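Local coordinates for L-ribulose 3-epimerase (Mesorhizobium loti, PDB 3VYL), which catalyses the epimerisation of ketoses at C3, interconverting L-ribulose and L-xylulose most efficiently, and probably uses manganese as cofactor, at the interface of chains A and B and the interface of chains A and C. Coordinates in Å, arbitrary orientation; residue numbers count along the deposited sequence, not the author numbering. Chains: chain A/B/C, L-ribulose 3-epimerase.

Contact 1: the interface of chains A and B. Residues chain A 113-114, 116, 151-152, 154-155; chain B 254-255, 257, 259.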
ATOM      1  N   LEU A 113     -27.546   4.326 -14.242  1.00 32.68           N
ATOM      2  CA  LEU A 113     -26.820   4.114 -15.484  1.00 32.70           C
ATOM      3  C   LEU A 113     -27.560   4.805 -16.614  1.00 33.17           C
ATOM      4  O   LEU A 113     -28.737   4.535 -16.852  1.00 34.12           O
ATOM      5  CB  LEU A 113     -26.631   2.623 -15.782  1.00 32.15           C
ATOM      6  CG  LEU A 113     -25.909   2.270 -17.098  1.00 32.23           C
ATOM      7  CD1 LEU A 113     -24.566   2.971 -17.251  1.00 31.76           C
ATOM      8  CD2 LEU A 113     -25.714   0.769 -17.208  1.00 32.31           C
ATOM      9  N   GLN A 114     -26.862   5.702 -17.297  1.00 34.11           N
ATOM     10  CA  GLN A 114     -27.454   6.485 -18.376  1.00 36.60           C
ATOM     11  C   GLN A 114     -27.269   5.812 -19.715  1.00 38.59           C
ATOM     12  O   GLN A 114     -26.260   5.152 -19.947  1.00 41.71           O
ATOM     13  CB  GLN A 114     -26.860   7.897 -18.421  1.00 34.44           C
ATOM     14  CG  GLN A 114     -27.049   8.700 -17.145  1.00 32.75           C
ATOM     15  CD  GLN A 114     -28.461   8.653 -16.607  1.00 32.58           C
ATOM     16  OE1 GLN A 114     -28.660   8.531 -15.402  1.00 33.80           O
ATOM     17  NE2 GLN A 114     -29.451   8.753 -17.492  1.00 32.22           N
ATOM     18  N   GLU A 116     -27.427   7.566 -22.659  1.00 44.94           N
ATOM     19  CA  GLU A 116     -26.705   8.501 -23.515  1.00 45.90           C
ATOM     20  C   GLU A 116     -25.384   8.923 -22.874  1.00 42.99           C
ATOM     21  O   GLU A 116     -25.321   9.105 -21.658  1.00 41.46           O
ATOM     22  CB  GLU A 116     -27.567   9.742 -23.824  1.00 48.79           C
ATOM     23  CG  GLU A 116     -28.861   9.493 -24.611  1.00 51.01           C
ATOM     24  CD  GLU A 116     -28.658   8.780 -25.948  1.00 53.98           C
ATOM     25  OE1 GLU A 116     -27.520   8.755 -26.468  1.00 55.76           O
ATOM     26  OE2 GLU A 116     -29.646   8.230 -26.491  1.00 54.50           O
ATOM     27  N   ARG A 151     -19.056   5.931 -12.837  1.00 21.52           N
ATOM     28  CA  ARG A 151     -19.656   5.920 -14.170  1.00 20.96           C
ATOM     29  C   ARG A 151     -21.040   5.277 -14.263  1.00 21.51           C
ATOM     30  O   ARG A 151     -21.859   5.717 -15.060  1.00 21.50           O
ATOM     31  CB  ARG A 151     -18.721   5.227 -15.142  1.00 20.51           C
ATOM     32  CG  ARG A 151     -18.322   3.827 -14.724  1.00 20.35           C
ATOM     33  CD  ARG A 151     -17.061   3.407 -15.434  1.00 20.35           C
ATOM     34  NE  ARG A 151     -15.920   4.253 -15.077  1.00 19.95           N
ATOM     35  CZ  ARG A 151     -14.701   4.100 -15.579  1.00 19.84           C
ATOM     36  NH1 ARG A 151     -14.458   3.133 -16.471  1.00 19.74           N
ATOM     37  NH2 ARG A 151     -13.724   4.908 -15.193  1.00 19.01           N
ATOM     38  N   PHE A 152     -21.276   4.237 -13.460  1.00 22.05           N
ATOM     39  CA  PHE A 152     -22.533   3.483 -13.480  1.00 22.74           C
ATOM     40  C   PHE A 152     -23.681   4.141 -12.716  1.00 24.80           C
ATOM     41  O   PHE A 152     -24.823   3.692 -12.825  1.00 26.19           O
ATOM     42  CB  PHE A 152     -22.328   2.055 -12.949  1.00 21.76           C
ATOM     43  CG  PHE A 152     -21.238   1.286 -13.662  1.00 20.78           C
ATOM     44  CD1 PHE A 152     -21.469   0.718 -14.917  1.00 20.12           C
ATOM     45  CD2 PHE A 152     -19.999   1.119 -13.070  1.00 20.24           C
ATOM     46  CE1 PHE A 152     -20.480   0.011 -15.571  1.00 20.27           C
ATOM     47  CE2 PHE A 152     -18.995   0.413 -13.722  1.00 21.02           C
ATOM     48  CZ  PHE A 152     -19.230  -0.138 -14.977  1.00 20.84           C
ATOM     49  N   SER A 154     -23.921   7.906 -12.515  1.00 27.58           N
ATOM     50  CA  SER A 154     -24.217   9.119 -13.205  1.00 28.18           C
ATOM     51  C   SER A 154     -23.295   9.197 -14.378  1.00 29.41           C
ATOM     52  O   SER A 154     -22.283   8.571 -14.387  1.00 30.01           O
ATOM     53  CB  SER A 154     -23.970  10.320 -12.328  1.00 28.03           C
ATOM     54  OG  SER A 154     -24.302  11.505 -12.991  1.00 29.21           O
ATOM     55  N   ASN A 155     -23.636   9.979 -15.374  1.00 29.52           N
ATOM     56  CA  ASN A 155     -22.729  10.140 -16.463  1.00 29.69           C
ATOM     57  C   ASN A 155     -22.053  11.462 -16.510  1.00 30.01           C
ATOM     58  O   ASN A 155     -21.364  11.757 -17.427  1.00 31.60           O
ATOM     59  CB  ASN A 155     -23.384   9.805 -17.784  1.00 29.80           C
ATOM     60  CG  ASN A 155     -24.419  10.782 -18.182  1.00 29.79           C
ATOM     61  OD1 ASN A 155     -24.875  11.547 -17.404  1.00 29.33           O
ATOM     62  ND2 ASN A 155     -24.801  10.736 -19.399  1.00 30.39           N
TER
ATOM     63  N   LYS B 254     -21.891   2.447 -23.943  1.00 46.92           N
ATOM     64  CA  LYS B 254     -23.073   2.680 -23.115  1.00 49.50           C
ATOM     65  C   LYS B 254     -23.227   1.602 -22.042  1.00 49.01           C
ATOM     66  O   LYS B 254     -23.822   1.842 -20.990  1.00 50.33           O
ATOM     67  CB  LYS B 254     -24.336   2.802 -23.984  1.00 50.42           C
ATOM     68  CG  LYS B 254     -24.348   4.054 -24.860  1.00 53.54           C
ATOM     69  CD  LYS B 254     -25.471   4.074 -25.892  1.00 54.29           C
ATOM     70  CE  LYS B 254     -25.317   5.281 -26.815  1.00 56.46           C
ATOM     71  NZ  LYS B 254     -26.578   5.748 -27.466  1.00 52.87           N
ATOM     72  N   LYS B 255     -22.661   0.428 -22.304  1.00 47.75           N
ATOM     73  CA  LYS B 255     -22.768  -0.704 -21.388  1.00 46.83           C
ATOM     74  C   LYS B 255     -21.695  -0.695 -20.289  1.00 45.22           C
ATOM     75  O   LYS B 255     -22.015  -0.894 -19.120  1.00 48.81           O
ATOM     76  CB  LYS B 255     -22.745  -2.017 -22.169  1.00 47.14           C
ATOM     77  CG  LYS B 255     -23.081  -3.243 -21.344  1.00 45.66           C
ATOM     78  CD  LYS B 255     -23.072  -4.506 -22.194  1.00 47.42           C
ATOM     79  CE  LYS B 255     -24.408  -4.755 -22.880  1.00 44.95           C
ATOM     80  NZ  LYS B 255     -24.579  -6.207 -23.167  1.00 43.60           N
ATOM     81  N   ALA B 257     -20.122   1.955 -19.527  1.00 33.09           N
ATOM     82  CA  ALA B 257     -20.212   3.344 -19.079  1.00 31.42           C
ATOM     83  C   ALA B 257     -18.924   4.159 -19.246  1.00 31.71           C
ATOM     84  O   ALA B 257     -18.474   4.844 -18.318  1.00 32.29           O
ATOM     85  CB  ALA B 257     -20.726   3.404 -17.650  1.00 30.09           C
ATOM     86  N   TRP B 259     -17.627   7.172 -20.238  1.00 32.34           N
ATOM     87  CA  TRP B 259     -18.128   8.520 -20.502  1.00 31.90           C
ATOM     88  C   TRP B 259     -17.010   9.466 -20.826  1.00 32.23           C
ATOM     89  O   TRP B 259     -17.227  10.513 -21.440  1.00 32.13           O
ATOM     90  CB  TRP B 259     -18.877   9.056 -19.291  1.00 31.94           C
ATOM     91  CG  TRP B 259     -19.967   8.156 -18.761  1.00 31.36           C
ATOM     92  CD1 TRP B 259     -20.206   7.804 -17.432  1.00 31.04           C
ATOM     93  CD2 TRP B 259     -21.004   7.464 -19.532  1.00 30.92           C
ATOM     94  NE1 TRP B 259     -21.293   6.972 -17.333  1.00 30.69           N
ATOM     95  CE2 TRP B 259     -21.821   6.731 -18.558  1.00 31.24           C
ATOM     96  CE3 TRP B 259     -21.331   7.386 -20.877  1.00 30.55           C
ATOM     97  CZ2 TRP B 259     -22.911   5.964 -18.945  1.00 31.26           C
ATOM     98  CZ3 TRP B 259     -22.433   6.613 -21.251  1.00 30.09           C
ATOM     99  CH2 TRP B 259     -23.197   5.915 -20.309  1.00 30.20           C
TER

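Contact 2: the interface of chains A and C. Residues chain A 290, 295; chain C 260-262.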
ATOM      1  N   LEU A 290       4.258  14.320  13.625  1.00 33.19           N
ATOM      2  CA  LEU A 290       5.591  13.724  13.675  1.00 30.42           C
ATOM      3  C   LEU A 290       6.462  14.226  12.510  1.00 30.59           C
ATOM      4  O   LEU A 290       7.607  14.670  12.727  1.00 29.25           O
ATOM      5  CB  LEU A 290       5.516  12.197  13.686  1.00 28.11           C
ATOM      6  CG  LEU A 290       6.831  11.428  13.849  1.00 26.99           C
ATOM      7  CD1 LEU A 290       7.622  11.883  15.074  1.00 27.40           C
ATOM      8  CD2 LEU A 290       6.570   9.938  13.918  1.00 25.47           C
ATOM      9  N   HIS A 295      12.792  17.916  16.369  1.00 32.67           N
ATOM     10  CA  HIS A 295      13.672  16.953  17.051  1.00 34.97           C
ATOM     11  C   HIS A 295      15.111  17.391  17.237  1.00 35.89           C
ATOM     12  O   HIS A 295      16.036  16.596  17.108  1.00 36.71           O
ATOM     13  CB  HIS A 295      13.610  15.585  16.380  1.00 34.80           C
ATOM     14  CG  HIS A 295      12.342  14.819  16.664  1.00 36.41           C
ATOM     15  ND1 HIS A 295      11.682  14.128  15.708  1.00 37.58           N
ATOM     16  CD2 HIS A 295      11.615  14.654  17.840  1.00 35.24           C
ATOM     17  CE1 HIS A 295      10.597  13.546  16.250  1.00 35.96           C
ATOM     18  NE2 HIS A 295      10.557  13.872  17.554  1.00 35.54           N
TER
ATOM     19  N   ARG C 260      16.012  10.194  19.417  1.00 32.94           N
ATOM     20  CA  ARG C 260      14.853  11.057  19.458  1.00 32.96           C
ATOM     21  C   ARG C 260      13.839  10.380  20.346  1.00 34.65           C
ATOM     22  O   ARG C 260      13.852   9.159  20.515  1.00 35.88           O
ATOM     23  CB  ARG C 260      14.227  11.195  18.066  1.00 33.04           C
ATOM     24  CG  ARG C 260      15.161  11.588  16.940  1.00 33.65           C
ATOM     25  CD  ARG C 260      14.854  10.818  15.659  1.00 34.50           C
ATOM     26  NE  ARG C 260      13.574  11.201  15.079  1.00 35.47           N
ATOM     27  CZ  ARG C 260      12.854  10.435  14.259  1.00 36.31           C
ATOM     28  NH1 ARG C 260      13.285   9.230  13.896  1.00 34.01           N
ATOM     29  NH2 ARG C 260      11.688  10.881  13.809  1.00 36.34           N
ATOM     30  N   ASN C 261      12.927  11.164  20.893  1.00 36.82           N
ATOM     31  CA  ASN C 261      11.779  10.574  21.541  1.00 37.85           C
ATOM     32  C   ASN C 261      10.509  10.971  20.829  1.00 36.77           C
ATOM     33  O   ASN C 261      10.219  12.156  20.632  1.00 37.66           O
ATOM     34  CB  ASN C 261      11.771  10.869  23.037  1.00 40.58           C
ATOM     35  CG  ASN C 261      12.872  10.123  23.769  1.00 40.78           C
ATOM     36  OD1 ASN C 261      13.004   8.893  23.648  1.00 38.03           O
ATOM     37  ND2 ASN C 261      13.679  10.862  24.521  1.00 40.80           N
ATOM     38  N   LEU C 262       9.781   9.944  20.415  1.00 34.03           N
ATOM     39  CA  LEU C 262       8.639  10.089  19.546  1.00 32.62           C
ATOM     40  C   LEU C 262       7.377  10.329  20.367  1.00 32.63           C
ATOM     41  O   LEU C 262       6.348  10.771  19.852  1.00 33.17           O
ATOM     42  CB  LEU C 262       8.529   8.838  18.666  1.00 32.00           C
ATOM     43  CG  LEU C 262       9.276   8.863  17.309  1.00 32.75           C
ATOM     44  CD1 LEU C 262      10.737   9.297  17.392  1.00 32.99           C
ATOM     45  CD2 LEU C 262       9.192   7.519  16.605  1.00 31.31           C
TER

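Contact 1: the interface of chains A and B
Two loops of chain A, one holding A:Leu113, A:Gln114 and A:Glu116 and the other running from A:Arg151 to A:Asn155, receive the end of helix 250-255 of chain B and the loop that follows it. B:Trp259 is the main side chain going in. Its indole N-H points to the backbone oxygen of A:Arg151, and the bond from NE1 to O is 2.7 Å long and nearly straight, 164° at the hydrogen. That oxygen lies at the edge of the indole, in its plane, so the bond, with the groups on both faces, probably helps set the rotation of the ring. Over one face comes CB of A:Asn155, 3.5 Å from the centroid of the five-membered ring. The opposite face is backed by the carbonyl oxygen of B:Ala257, from the indole's own chain. On the benzo ring next to the N-H, CZ2 of B:Trp259 meets CD1 of A:Leu113 at 3.8 Å, the two side chains crossing at about a right angle.

A:Asn155 has a second task. With CG between the backbone N and the carbonyl carbon (chi1 69°), its amide turns away from the indole, and ND2 donates to the backbone O of A:Glu116 at 2.8 Å, tying the two chain A loops together.

The methyl of B:Ala257 sits among side chains of chain A: its CB is 3.7 Å from CB of A:Arg151 and 3.9 Å from CD1 of A:Phe152. The phenyl ring also has the backbone oxygen of B:Lys255 at its edge.

At the margin the extended side chain of B:Lys254 runs alongside A:Glu116, pointing the same way. NZ reaches the carboxylate OE1 at 3.3 Å, a salt bridge whose hydrogen bond is weak.

In the TIM barrel the 151-155 loop follows strand 143-147, which ends in the manganese ligand A:Glu147; this contact therefore lies on the catalytic, C-terminal side of the strands.

Contact 2: the interface of chains A and C
A:His295 holds its CG beside the backbone N (chi1 -74°), which turns the imidazole toward C:Arg260; the arginine chain bends at chi2 and at chi3 (68°), bringing its guanidinium round to the ring. The two side chains cross at about a right angle, and their flat groups stand 75° apart. ND1 of A:His295 lies at the guanidinium edge, in its plane, 3.5 Å from NE of C:Arg260. NH2 of the same guanidinium is 3.8 Å from CE1 of A:His295. Nearer its root, the arginine places CB over the centre of the imidazole face, 4.3 Å above the plane.

The other ring nitrogen, NE2 of A:His295, faces the backbone O of C:Asn261 at 3.5 Å. These polar separations are too long to count as hydrogen bonds, and the patch is held by packing. A positive guanidinium so close would probably disfavour protonation of the imidazole.

Two leucines pack against this pair. CD1 of A:Leu290 touches the imidazole edge within its own chain and, 4.1 Å away, meets CG of C:Leu262, the two side chains crossing obliquely. C:Leu262 in turn lays CD1 over the centre of one guanidinium face, 3.9 Å above it, supporting the arginine from its own chain. An alanine in place of A:His295 would probably open a gap beside C:Arg260 and leave the guanidinium freer to swing.

The chain A residues belong to the end of the long helix 266-292 and the C-terminal tail beyond it, reaching away from their own barrel; those of chain C lie in the loop between helices 250-255 and 266-292.

About 50 Å separates the centres of contact 1 and contact 2 as described, yet their symmetry twins bring the two surfaces of chain A together at one loop. One element serves both: the loop between helices 250-255 and 266-292, whose first half enters contact 1 and whose next residues enter contact 2. Each interface is two-fold symmetric, so in every chain this loop can face two different neighbours, with Trp259 turned to one and Arg260 to the other. Repeated through the four copies of the deposited assembly, this suggests a dimer of dimers, in which shifting the loop would probably be felt at both interfaces.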